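Local structure of protein NBR1 homolog (Arabidopsis thaliana, 6TGS) at residues L68-D71 with N72-F75; L74-V77 with T78-R81. The protein targets ubiquitinated protein aggregates and probably acts as a receptor for their autophagosomal degradation, its PB1 domain mediating homodimerization. The protein carries 3 engineered substitutions. One frame throughout, in Å; residues are numbered along the deposited sequence.

Contact 1: residues L68-D71 with N72-F75; sequences LVDD and NDLF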
loop_
_atom_site.group_PDB
_atom_site.type_symbol
_atom_site.label_atom_id
_atom_site.label_comp_id
_atom_site.label_asym_id
_atom_site.label_seq_id
_atom_site.Cartn_x
_atom_site.Cartn_y
_atom_site.Cartn_z
ATOM N N LEU A 68 7.534 0.373 2.072
ATOM C CA LEU A 68 7.063 -0.918 1.584
ATOM C C LEU A 68 8.046 -1.380 0.521
ATOM O O LEU A 68 7.998 -0.926 -0.629
ATOM C CB LEU A 68 5.647 -0.797 1.037
ATOM C CG LEU A 68 4.592 -0.265 2.004
ATOM C CD1 LEU A 68 3.273 -0.077 1.235
ATOM C CD2 LEU A 68 4.396 -1.198 3.186
ATOM N N VAL A 69 8.980 -2.250 0.907
ATOM C CA VAL A 69 9.949 -2.774 -0.051
ATOM C C VAL A 69 9.784 -4.267 -0.314
ATOM O O VAL A 69 10.236 -4.739 -1.370
ATOM C CB VAL A 69 11.400 -2.455 0.375
ATOM C CG1 VAL A 69 11.664 -0.963 0.281
ATOM C CG2 VAL A 69 11.700 -2.939 1.790
ATOM N N ASP A 70 9.125 -5.020 0.570
ATOM C CA ASP A 70 8.906 -6.436 0.313
ATOM C C ASP A 70 7.585 -6.885 0.929
ATOM O O ASP A 70 6.898 -6.125 1.618
ATOM C CB ASP A 70 10.088 -7.288 0.825
ATOM C CG ASP A 70 10.399 -7.053 2.293
ATOM O OD1 ASP A 70 9.464 -7.132 3.114
ATOM O OD2 ASP A 70 11.583 -6.807 2.641
ATOM N N ASP A 71 7.236 -8.147 0.661
ATOM C CA ASP A 71 5.961 -8.683 1.133
ATOM C C ASP A 71 5.882 -8.720 2.654
ATOM O O ASP A 71 4.782 -8.658 3.216
ATOM C CB ASP A 71 5.732 -10.084 0.563
ATOM C CG ASP A 71 5.284 -10.063 -0.881
ATOM O OD1 ASP A 71 4.782 -9.015 -1.322
ATOM O OD2 ASP A 71 5.422 -11.098 -1.567
ATOM N N ASN A 72 7.026 -8.830 3.343
ATOM C CA ASN A 72 6.991 -8.811 4.800
ATOM C C ASN A 72 6.496 -7.473 5.333
ATOM O O ASN A 72 5.814 -7.432 6.367
ATOM C CB ASN A 72 8.375 -9.131 5.365
ATOM C CG ASN A 72 8.820 -10.539 5.032
ATOM O OD1 ASN A 72 8.072 -11.497 5.223
ATOM N ND2 ASN A 72 10.044 -10.675 4.533
ATOM N N ASP A 73 6.832 -6.374 4.654
ATOM C CA ASP A 73 6.317 -5.068 5.045
ATOM C C ASP A 73 4.800 -4.991 4.884
ATOM O O ASP A 73 4.127 -4.319 5.670
ATOM C CB ASP A 73 6.967 -3.964 4.216
ATOM C CG ASP A 73 8.466 -3.953 4.343
ATOM O OD1 ASP A 73 8.970 -3.966 5.491
ATOM O OD2 ASP A 73 9.136 -3.920 3.299
ATOM N N LEU A 74 4.263 -5.625 3.840
ATOM C CA LEU A 74 2.812 -5.597 3.646
ATOM C C LEU A 74 2.117 -6.542 4.606
ATOM O O LEU A 74 1.039 -6.227 5.135
ATOM C CB LEU A 74 2.454 -5.946 2.204
ATOM C CG LEU A 74 2.338 -4.781 1.236
ATOM C CD1 LEU A 74 2.183 -5.333 -0.185
ATOM C CD2 LEU A 74 1.169 -3.893 1.635
ATOM N N PHE A 75 2.700 -7.722 4.833
ATOM C CA PHE A 75 2.196 -8.633 5.853
ATOM C C PHE A 75 2.086 -7.934 7.201
ATOM O O PHE A 75 1.125 -8.142 7.948
ATOM C CB PHE A 75 3.115 -9.852 5.949
ATOM C CG PHE A 75 2.637 -10.916 6.897
ATOM C CD1 PHE A 75 1.594 -11.759 6.552
ATOM C CD2 PHE A 75 3.260 -11.104 8.117
ATOM C CE1 PHE A 75 1.167 -12.750 7.423
ATOM C CE2 PHE A 75 2.838 -12.104 8.984
ATOM C CZ PHE A 75 1.785 -12.916 8.639
#
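Asp73, in the first turn of helix 71-79, reaches back to the loop residues Leu68, Val69 and Asp70 just before the helix. Its CB rests 3.4 Å from the carbonyl O of Asp70 and 3.9 Å from CD2 of Leu68, the two side chains running past each other in opposite senses. CG, set anti to the carbonyl carbon of Asp73 (chi1 -58°), turns the carboxylate toward the incoming loop. There OD2 accepts from two successive amides: N of Val69 at 2.9 Å and N of Asp70, also at 2.9 Å. They come from opposite faces of the carboxylate plane, both on the anti side, and so bracket the oxygen. OD1 bonds a glycerol, probably from the crystallisation liquor.

Asp70 repays the bond. It is the N-cap, and its OD1 accepts from N of Asp73 at 3.1 Å, the amide lying nearly along the C-O axis; this reciprocal exchange is the capping box. Asp71 begins the regular backbone ladder, its O taking N of Phe75 at 2.8 Å, while its OD1 bonds N of Met35 at the start of helix 35-46. On the buried side, Leu68 and Leu74 both pack on Met35 and Leu38. The acidic run fits the latter part of the OPCA motif of PB1 domains, whose carboxylates commonly meet basic residues of a partner domain.

The price of the box is that OD1 of Asp70 and OD2 of Asp73 stand 3.2 Å apart, with carboxylate planes only 12° from parallel. Backbone amides and the positive end of the helix dipole probably offset this repulsion, although the crowding of acids could raise the proton affinity of one of them.

Contact 2: residues L74-V77 with T78-R81; sequences LFDV and TNQR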
loop_
_atom_site.group_PDB
_atom_site.type_symbol
_atom_site.label_atom_id
_atom_site.label_comp_id
_atom_site.label_asym_id
_atom_site.label_seq_id
_atom_site.Cartn_x
_atom_site.Cartn_y
_atom_site.Cartn_z
ATOM N N LEU A 74 4.263 -5.625 3.840
ATOM C CA LEU A 74 2.812 -5.597 3.646
ATOM C C LEU A 74 2.117 -6.542 4.606
ATOM O O LEU A 74 1.039 -6.227 5.135
ATOM C CB LEU A 74 2.454 -5.946 2.204
ATOM C CG LEU A 74 2.338 -4.781 1.236
ATOM C CD1 LEU A 74 2.183 -5.333 -0.185
ATOM C CD2 LEU A 74 1.169 -3.893 1.635
ATOM N N PHE A 75 2.700 -7.722 4.833
ATOM C CA PHE A 75 2.196 -8.633 5.853
ATOM C C PHE A 75 2.086 -7.934 7.201
ATOM O O PHE A 75 1.125 -8.142 7.948
ATOM C CB PHE A 75 3.115 -9.852 5.949
ATOM C CG PHE A 75 2.637 -10.916 6.897
ATOM C CD1 PHE A 75 1.594 -11.759 6.552
ATOM C CD2 PHE A 75 3.260 -11.104 8.117
ATOM C CE1 PHE A 75 1.167 -12.750 7.423
ATOM C CE2 PHE A 75 2.838 -12.104 8.984
ATOM C CZ PHE A 75 1.785 -12.916 8.639
ATOM N N ASP A 76 3.056 -7.078 7.513
ATOM C CA ASP A 76 3.059 -6.386 8.789
ATOM C C ASP A 76 2.062 -5.237 8.864
ATOM O O ASP A 76 1.781 -4.754 9.964
ATOM C CB ASP A 76 4.461 -5.882 9.095
ATOM C CG ASP A 76 4.764 -5.927 10.575
ATOM O OD1 ASP A 76 4.618 -7.015 11.172
ATOM O OD2 ASP A 76 5.139 -4.882 11.140
ATOM N N VAL A 77 1.465 -4.802 7.771
ATOM C CA VAL A 77 0.347 -3.828 7.863
ATOM C C VAL A 77 -0.825 -4.519 8.568
ATOM O O VAL A 77 -1.435 -3.921 9.430
ATOM C CB VAL A 77 -0.046 -3.309 6.473
ATOM C CG1 VAL A 77 -1.412 -2.651 6.477
ATOM C CG2 VAL A 77 1.001 -2.355 5.924
ATOM N N THR A 78 -1.090 -5.751 8.187
ATOM C CA THR A 78 -2.199 -6.546 8.771
ATOM C C THR A 78 -1.835 -6.986 10.189
ATOM O O THR A 78 -2.692 -6.903 11.066
ATOM C CB THR A 78 -2.405 -7.773 7.874
ATOM O OG1 THR A 78 -1.553 -8.835 8.288
ATOM C CG2 THR A 78 -2.135 -7.497 6.415
ATOM N N ASN A 79 -0.608 -7.456 10.381
ATOM C CA ASN A 79 -0.179 -7.959 11.705
ATOM C C ASN A 79 -0.427 -6.872 12.723
ATOM O O ASN A 79 -0.829 -7.166 13.833
ATOM C CB ASN A 79 1.304 -8.288 11.755
ATOM C CG ASN A 79 1.688 -9.524 10.989
ATOM O OD1 ASN A 79 0.839 -10.181 10.401
ATOM N ND2 ASN A 79 2.972 -9.829 11.001
ATOM N N GLN A 80 -0.234 -5.658 12.288
ATOM C CA GLN A 80 -0.405 -4.467 13.173
ATOM C C GLN A 80 -1.874 -3.993 13.282
ATOM O O GLN A 80 -2.115 -2.945 13.889
ATOM C CB GLN A 80 0.487 -3.304 12.731
ATOM C CG GLN A 80 1.967 -3.500 13.014
ATOM C CD GLN A 80 2.817 -2.402 12.425
ATOM O OE1 GLN A 80 2.722 -2.075 11.250
ATOM N NE2 GLN A 80 3.670 -1.819 13.249
ATOM N N ARG A 81 -2.791 -4.697 12.642
ATOM C CA ARG A 81 -4.227 -4.355 12.702
ATOM C C ARG A 81 -4.513 -2.934 12.224
ATOM O O ARG A 81 -5.400 -2.309 12.775
ATOM C CB ARG A 81 -4.793 -4.661 14.081
ATOM C CG ARG A 81 -4.762 -6.132 14.463
ATOM C CD ARG A 81 -5.416 -6.292 15.820
ATOM N NE ARG A 81 -5.116 -7.570 16.439
ATOM C CZ ARG A 81 -5.891 -8.645 16.362
ATOM N NH1 ARG A 81 -7.026 -8.601 15.686
ATOM N NH2 ARG A 81 -5.523 -9.762 16.961
#
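Thr78 meets the preceding turn through its hydroxyl: OG1 donates to the carbonyl O of Phe75 at 2.8 Å, in the carbonyl plane. OG1 is placed between the backbone N and the carbonyl carbon of Thr78 (chi1 88°), which folds the hydroxyl back along the helix and leaves CG2 3.7 Å from O of Leu74.

Asn79 shares that acceptor, its N lying 3.1 Å from O of Phe75, which is thus gripped by two good donors. Its side-chain amide meets the Phe75 ring nearly upright, at 85°, with OD1 over one face near the rim, 3.1 Å from CE2, and ND2 beyond the CD2-CE2 edge. The ring can be reached because its CG lies anti to the backbone N of Phe75. From the same amide ND2 donates to OD1 of Asp76 at 3.3 Å, a bent bond that leaves the amide plane by 30°, so that Asn79 spans two neighbours of the previous turn.

These are the closing bonds of helix 71-79, the second helix of this ubiquitin-like PB1 fold; on the other side of it, Val77 packs on Tyr58 of strand 55-59 and on Leu82.

With Gln80 the regular helix is over, yet its N still donates to O of Asp76 at 3.2 Å, from well above the carbonyl plane. Its aliphatic CG lies 3.3 Å from the same oxygen. Arg81 takes a positive phi and completes a Schellman motif, its N bonded to O of Thr78 at 2.7 Å, as the chain turns away from the helix axis toward strand 84-90.

How the contacts relate
Following the chain from the N terminus, strand 65-67 leaves the edge of the sheet and contact 1 closes the short loop from it into helix 71-79. Contact 2 takes over on the same helix and closes its far end, where the chain turns toward strand 84-90. The two neither nest nor cross: they run in series, overlapping at Leu74 and Phe75, with centres about 9 Å apart. Contact 1 joins the helix start to both helix 35-46 and strand 55-59, and contact 2 ends the helix beside the same strand, through Tyr58. Together they illustrate how side chains can supply bonds at both ends of one short helix.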